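PPR (Rhodospirillum centenum, PDB 1MZU) is probably a light-sensing histidine kinase, represented here by its N-terminal photoactive yellow protein domain, which carries a 4'-hydroxycinnamic acid chromophore. Local coordinates at residues A[28-40]-A[117-129]. Residues are numbered along the deposited sequence; the frame is centred on the assembly and turned at random.
Sequences FDALPVGAIQVDG and AGVPDRYWIFVRK
Gln37 and Trp124 face each other as a non-hydrogen-bonded pair where strands 34-39 and 122-128 run antiparallel. The glutamine begins over one face of the indole, with CB in a CH-pi contact 3.9 Å from the centroid of the six-membered ring and offset toward the rim; CG passes the carbonyl oxygen of Tyr123; CD reaches CB of Arg122 and the ring atom CZ2; and OE1 ends 3.5 Å from Trp124 CZ2. With CG anti to the backbone N (chi1 -170°) and the chain extended beyond it, the amide is carried past the six-membered ring toward CZ2; its plane stands 50° from the indole. At the CZ3-CH2 side of the same ring, Phe28 CE1 comes within 3.6 Å of Trp124 CZ3, the two ring planes inclined at 68°, while Ala35 CB adds a looser contact. Trp124 NE1 donates a hydrogen bond to OD1 of Asp21. Replacing Trp124 by alanine is likely to leave Gln37 CB and the Phe28 ring without their shared aromatic partner and Asp21 OD1 without its donor.

Paired backbone hydrogen bonds join Gly34 with Val127, Ile36 with Ile125 and Val38 with Tyr123. Within the type II turn from Val119 to Arg122, OD2 of Asp121 accepts a hydrogen bond from Gly40 N (3.1 Å), which approaches from above the carboxylate plane. On the face opposite Trp124, Val38 CG2 packs 4.0 Å from Ile125 CD1, and Ile36 borders the chromophore and Glu51 of helix 49-55.

Strand 122-128 is the middle strand of the five-stranded antiparallel sheet of the PAS fold, ordered 44-47, 34-39, 122-128, 107-116, 94-102, while the N-terminal residues Ile20 and Asp21 lie against the Trp124 side.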
loop_
_atom_site.group_PDB
_atom_site.type_symbol
_atom_site.label_atom_id
_atom_site.label_comp_id
_atom_site.label_asym_id
_atom_site.label_seq_id
_atom_site.Cartn_x
_atom_site.Cartn_y
_atom_site.Cartn_z
ATOM N N PHE A 28 0.263 -9.128 -12.614
ATOM C CA PHE A 28 0.093 -8.248 -11.450
ATOM C C PHE A 28 0.404 -8.987 -10.138
ATOM O O PHE A 28 0.960 -8.398 -9.214
ATOM C CB PHE A 28 -1.332 -7.644 -11.446
ATOM C CG PHE A 28 -1.713 -6.918 -10.166
ATOM C CD1 PHE A 28 -0.992 -5.791 -9.724
ATOM C CD2 PHE A 28 -2.818 -7.354 -9.408
ATOM C CE1 PHE A 28 -1.368 -5.107 -8.544
ATOM C CE2 PHE A 28 -3.209 -6.677 -8.220
ATOM C CZ PHE A 28 -2.479 -5.547 -7.788
ATOM N N ASP A 29 0.056 -10.271 -10.077
ATOM C CA ASP A 29 0.317 -11.082 -8.891
ATOM C C ASP A 29 1.683 -11.766 -8.921
ATOM O O ASP A 29 2.092 -12.410 -7.943
ATOM C CB ASP A 29 -0.815 -12.088 -8.648
ATOM C CG ASP A 29 -2.032 -11.448 -7.987
ATOM O OD1 ASP A 29 -2.679 -10.585 -8.612
ATOM O OD2 ASP A 29 -2.339 -11.791 -6.827
ATOM N N ALA A 30 2.414 -11.539 -10.015
ATOM C CA ALA A 30 3.759 -12.083 -10.219
ATOM C C ALA A 30 4.857 -11.007 -10.123
ATOM O O ALA A 30 6.034 -11.310 -10.324
ATOM C CB ALA A 30 3.840 -12.800 -11.563
ATOM N N LEU A 31 4.466 -9.768 -9.804
ATOM C CA LEU A 31 5.386 -8.624 -9.658
ATOM C C LEU A 31 6.478 -8.814 -8.589
ATOM O O LEU A 31 6.196 -9.342 -7.508
ATOM C CB LEU A 31 4.605 -7.344 -9.365
ATOM C CG LEU A 31 3.815 -6.699 -10.487
ATOM C CD1 LEU A 31 3.080 -5.498 -9.941
ATOM C CD2 LEU A 31 4.729 -6.294 -11.632
ATOM N N PRO A 32 7.738 -8.388 -8.879
ATOM C CA PRO A 32 8.858 -8.525 -7.929
ATOM C C PRO A 32 8.703 -7.679 -6.658
ATOM O O PRO A 32 9.432 -7.865 -5.677
ATOM C CB PRO A 32 10.064 -8.081 -8.760
ATOM C CG PRO A 32 9.490 -7.113 -9.730
ATOM C CD PRO A 32 8.208 -7.774 -10.140
ATOM N N VAL A 33 7.737 -6.757 -6.705
ATOM C CA VAL A 33 7.411 -5.843 -5.607
ATOM C C VAL A 33 5.947 -6.009 -5.178
ATOM O O VAL A 33 5.095 -6.411 -5.986
ATOM C CB VAL A 33 7.628 -4.344 -6.040
ATOM C CG1 VAL A 33 9.092 -4.081 -6.373
ATOM C CG2 VAL A 33 6.754 -3.970 -7.247
ATOM N N GLY A 34 5.656 -5.676 -3.919
ATOM C CA GLY A 34 4.285 -5.735 -3.426
ATOM C C GLY A 34 3.514 -4.555 -4.007
ATOM O O GLY A 34 4.095 -3.494 -4.166
ATOM N N ALA A 35 2.242 -4.739 -4.356
ATOM C CA ALA A 35 1.437 -3.667 -4.951
ATOM C C ALA A 35 0.007 -3.592 -4.416
ATOM O O ALA A 35 -0.751 -4.561 -4.500
ATOM C CB ALA A 35 1.433 -3.817 -6.475
ATOM N N ILE A 36 -0.348 -2.434 -3.853
ATOM C CA ILE A 36 -1.675 -2.185 -3.271
ATOM C C ILE A 36 -2.315 -0.932 -3.873
ATOM O O ILE A 36 -1.674 0.119 -3.925
ATOM C CB ILE A 36 -1.600 -1.947 -1.718
ATOM C CG1 ILE A 36 -0.859 -3.092 -1.030
ATOM C CG2 ILE A 36 -3.016 -1.804 -1.127
ATOM C CD1 ILE A 36 -0.113 -2.709 0.228
ATOM N N GLN A 37 -3.575 -1.043 -4.301
ATOM C CA GLN A 37 -4.326 0.095 -4.835
ATOM C C GLN A 37 -5.378 0.494 -3.831
ATOM O O GLN A 37 -6.168 -0.333 -3.392
ATOM C CB GLN A 37 -5.013 -0.225 -6.162
ATOM C CG GLN A 37 -5.609 0.987 -6.871
ATOM C CD GLN A 37 -6.324 0.616 -8.161
ATOM O OE1 GLN A 37 -5.842 0.905 -9.253
ATOM N NE2 GLN A 37 -7.479 -0.020 -8.037
ATOM N N VAL A 38 -5.396 1.778 -3.503
ATOM C CA VAL A 38 -6.337 2.336 -2.549
ATOM C C VAL A 38 -7.033 3.546 -3.147
ATOM O O VAL A 38 -6.620 4.050 -4.188
ATOM C CB VAL A 38 -5.633 2.808 -1.228
ATOM C CG1 VAL A 38 -5.181 1.613 -0.382
ATOM C CG2 VAL A 38 -4.431 3.718 -1.549
ATOM N N ASP A 39 -8.110 3.990 -2.505
ATOM C CA ASP A 39 -8.767 5.204 -2.948
ATOM C C ASP A 39 -8.339 6.321 -2.009
ATOM O O ASP A 39 -7.494 6.088 -1.132
ATOM C CB ASP A 39 -10.293 5.077 -3.116
ATOM C CG ASP A 39 -11.015 4.617 -1.870
ATOM O OD1 ASP A 39 -11.991 3.857 -2.042
ATOM O OD2 ASP A 39 -10.670 5.027 -0.731
ATOM N N GLY A 40 -8.935 7.497 -2.177
ATOM C CA GLY A 40 -8.611 8.661 -1.365
ATOM C C GLY A 40 -8.868 8.577 0.127
ATOM O O GLY A 40 -8.233 9.296 0.899
ATOM N N ALA A 117 -2.617 6.808 -9.899
ATOM C CA ALA A 117 -3.014 5.805 -10.892
ATOM C C ALA A 117 -3.620 6.487 -12.115
ATOM O O ALA A 117 -3.857 7.702 -12.099
ATOM C CB ALA A 117 -4.022 4.835 -10.292
ATOM N N GLY A 118 -3.894 5.685 -13.147
ATOM C CA GLY A 118 -4.490 6.170 -14.387
ATOM C C GLY A 118 -5.970 6.443 -14.249
ATOM O O GLY A 118 -6.555 7.201 -15.028
ATOM N N VAL A 119 -6.569 5.793 -13.255
ATOM C CA VAL A 119 -7.987 5.935 -12.930
ATOM C C VAL A 119 -8.060 7.004 -11.825
ATOM O O VAL A 119 -7.204 7.022 -10.928
ATOM C CB VAL A 119 -8.570 4.585 -12.392
ATOM C CG1 VAL A 119 -10.092 4.668 -12.220
ATOM C CG2 VAL A 119 -8.197 3.428 -13.314
ATOM N N PRO A 120 -9.018 7.961 -11.921
ATOM C CA PRO A 120 -9.129 8.995 -10.881
ATOM C C PRO A 120 -9.538 8.409 -9.524
ATOM O O PRO A 120 -10.174 7.345 -9.470
ATOM C CB PRO A 120 -10.206 9.921 -11.443
ATOM C CG PRO A 120 -9.973 9.830 -12.905
ATOM C CD PRO A 120 -9.827 8.345 -13.096
ATOM N N ASP A 121 -9.100 9.074 -8.447
ATOM C CA ASP A 121 -9.367 8.686 -7.049
ATOM C C ASP A 121 -8.620 7.404 -6.636
ATOM O O ASP A 121 -8.746 6.957 -5.510
ATOM C CB ASP A 121 -10.896 8.566 -6.778
ATOM C CG ASP A 121 -11.242 8.270 -5.303
ATOM O OD1 ASP A 121 -12.107 7.400 -5.052
ATOM O OD2 ASP A 121 -10.648 8.898 -4.396
ATOM N N ARG A 122 -7.820 6.833 -7.535
ATOM C CA ARG A 122 -7.065 5.614 -7.231
ATOM C C ARG A 122 -5.576 5.899 -7.068
ATOM O O ARG A 122 -5.027 6.746 -7.768
ATOM C CB ARG A 122 -7.321 4.516 -8.277
ATOM C CG ARG A 122 -8.776 4.040 -8.356
ATOM C CD ARG A 122 -9.347 3.616 -6.991
ATOM N NE ARG A 122 -10.798 3.792 -6.910
ATOM C CZ ARG A 122 -11.694 2.929 -7.385
ATOM N NH1 ARG A 122 -11.303 1.810 -7.987
ATOM N NH2 ARG A 122 -12.987 3.177 -7.247
ATOM N N TYR A 123 -4.949 5.247 -6.085
ATOM C CA TYR A 123 -3.530 5.447 -5.776
ATOM C C TYR A 123 -2.810 4.128 -5.534
ATOM O O TYR A 123 -3.398 3.170 -5.035
ATOM C CB TYR A 123 -3.375 6.336 -4.526
ATOM C CG TYR A 123 -4.102 7.658 -4.600
ATOM C CD1 TYR A 123 -5.424 7.786 -4.107
ATOM C CD2 TYR A 123 -3.516 8.772 -5.239
ATOM C CE1 TYR A 123 -6.155 8.997 -4.263
ATOM C CE2 TYR A 123 -4.241 9.997 -5.398
ATOM C CZ TYR A 123 -5.557 10.094 -4.910
ATOM O OH TYR A 123 -6.276 11.257 -5.076
ATOM N N TRP A 124 -1.514 4.122 -5.821
ATOM C CA TRP A 124 -0.674 2.945 -5.673
ATOM C C TRP A 124 0.375 3.049 -4.590
ATOM O O TRP A 124 0.956 4.114 -4.363
ATOM C CB TRP A 124 0.053 2.638 -6.978
ATOM C CG TRP A 124 -0.798 2.068 -8.043
ATOM C CD1 TRP A 124 -1.268 2.714 -9.136
ATOM C CD2 TRP A 124 -1.298 0.733 -8.112
ATOM N NE1 TRP A 124 -2.049 1.874 -9.893
ATOM C CE2 TRP A 124 -2.083 0.645 -9.291
ATOM C CE3 TRP A 124 -1.159 -0.408 -7.296
ATOM C CZ2 TRP A 124 -2.740 -0.547 -9.676
ATOM C CZ3 TRP A 124 -1.811 -1.597 -7.672
ATOM C CH2 TRP A 124 -2.591 -1.654 -8.857
ATOM N N ILE A 125 0.613 1.914 -3.942
ATOM C CA ILE A 125 1.607 1.783 -2.888
ATOM C C ILE A 125 2.440 0.549 -3.281
ATOM O O ILE A 125 1.906 -0.570 -3.341
ATOM C CB ILE A 125 0.955 1.558 -1.475
ATOM C CG1 ILE A 125 -0.059 2.667 -1.154
ATOM C CG2 ILE A 125 2.056 1.483 -0.397
ATOM C CD1 ILE A 125 -1.020 2.390 0.011
ATOM N N PHE A 126 3.719 0.769 -3.596
ATOM C CA PHE A 126 4.639 -0.306 -3.973
ATOM C C PHE A 126 5.565 -0.612 -2.822
ATOM O O PHE A 126 6.088 0.295 -2.169
ATOM C CB PHE A 126 5.434 0.046 -5.234
ATOM C CG PHE A 126 4.573 0.278 -6.439
ATOM C CD1 PHE A 126 3.788 -0.765 -6.959
ATOM C CD2 PHE A 126 4.504 1.548 -7.038
ATOM C CE1 PHE A 126 2.935 -0.558 -8.064
ATOM C CE2 PHE A 126 3.655 1.780 -8.150
ATOM C CZ PHE A 126 2.862 0.716 -8.666
ATOM N N VAL A 127 5.758 -1.899 -2.557
ATOM C CA VAL A 127 6.572 -2.349 -1.417
ATOM C C VAL A 127 7.732 -3.251 -1.873
ATOM O O VAL A 127 7.503 -4.286 -2.490
ATOM C CB VAL A 127 5.658 -3.148 -0.410
ATOM C CG1 VAL A 127 6.417 -3.600 0.811
ATOM C CG2 VAL A 127 4.451 -2.322 0.027
ATOM N N ARG A 128 8.968 -2.881 -1.550
ATOM C CA ARG A 128 10.082 -3.736 -1.934
ATOM C C ARG A 128 11.020 -4.169 -0.823
ATOM O O ARG A 128 11.411 -3.356 0.017
ATOM C CB ARG A 128 10.840 -3.212 -3.169
ATOM C CG ARG A 128 11.502 -1.859 -3.063
ATOM C CD ARG A 128 12.119 -1.432 -4.403
ATOM N NE ARG A 128 11.129 -0.822 -5.298
ATOM C CZ ARG A 128 10.679 0.430 -5.200
ATOM N NH1 ARG A 128 11.125 1.238 -4.242
ATOM N NH2 ARG A 128 9.765 0.873 -6.053
ATOM N N LYS A 129 11.329 -5.475 -0.836
ATOM C CA LYS A 129 12.221 -6.206 0.094
ATOM C C LYS A 129 11.585 -6.702 1.407
ATOM O O LYS A 129 11.332 -7.927 1.506
ATOM C CB LYS A 129 13.620 -5.525 0.260
ATOM C CG LYS A 129 14.059 -5.046 1.654
ATOM C CD LYS A 129 15.479 -4.502 1.685
ATOM C CE LYS A 129 16.336 -5.257 2.690
ATOM N NZ LYS A 129 16.439 -6.683 2.283
ATOM O OXT LYS A 129 11.272 -5.881 2.291
#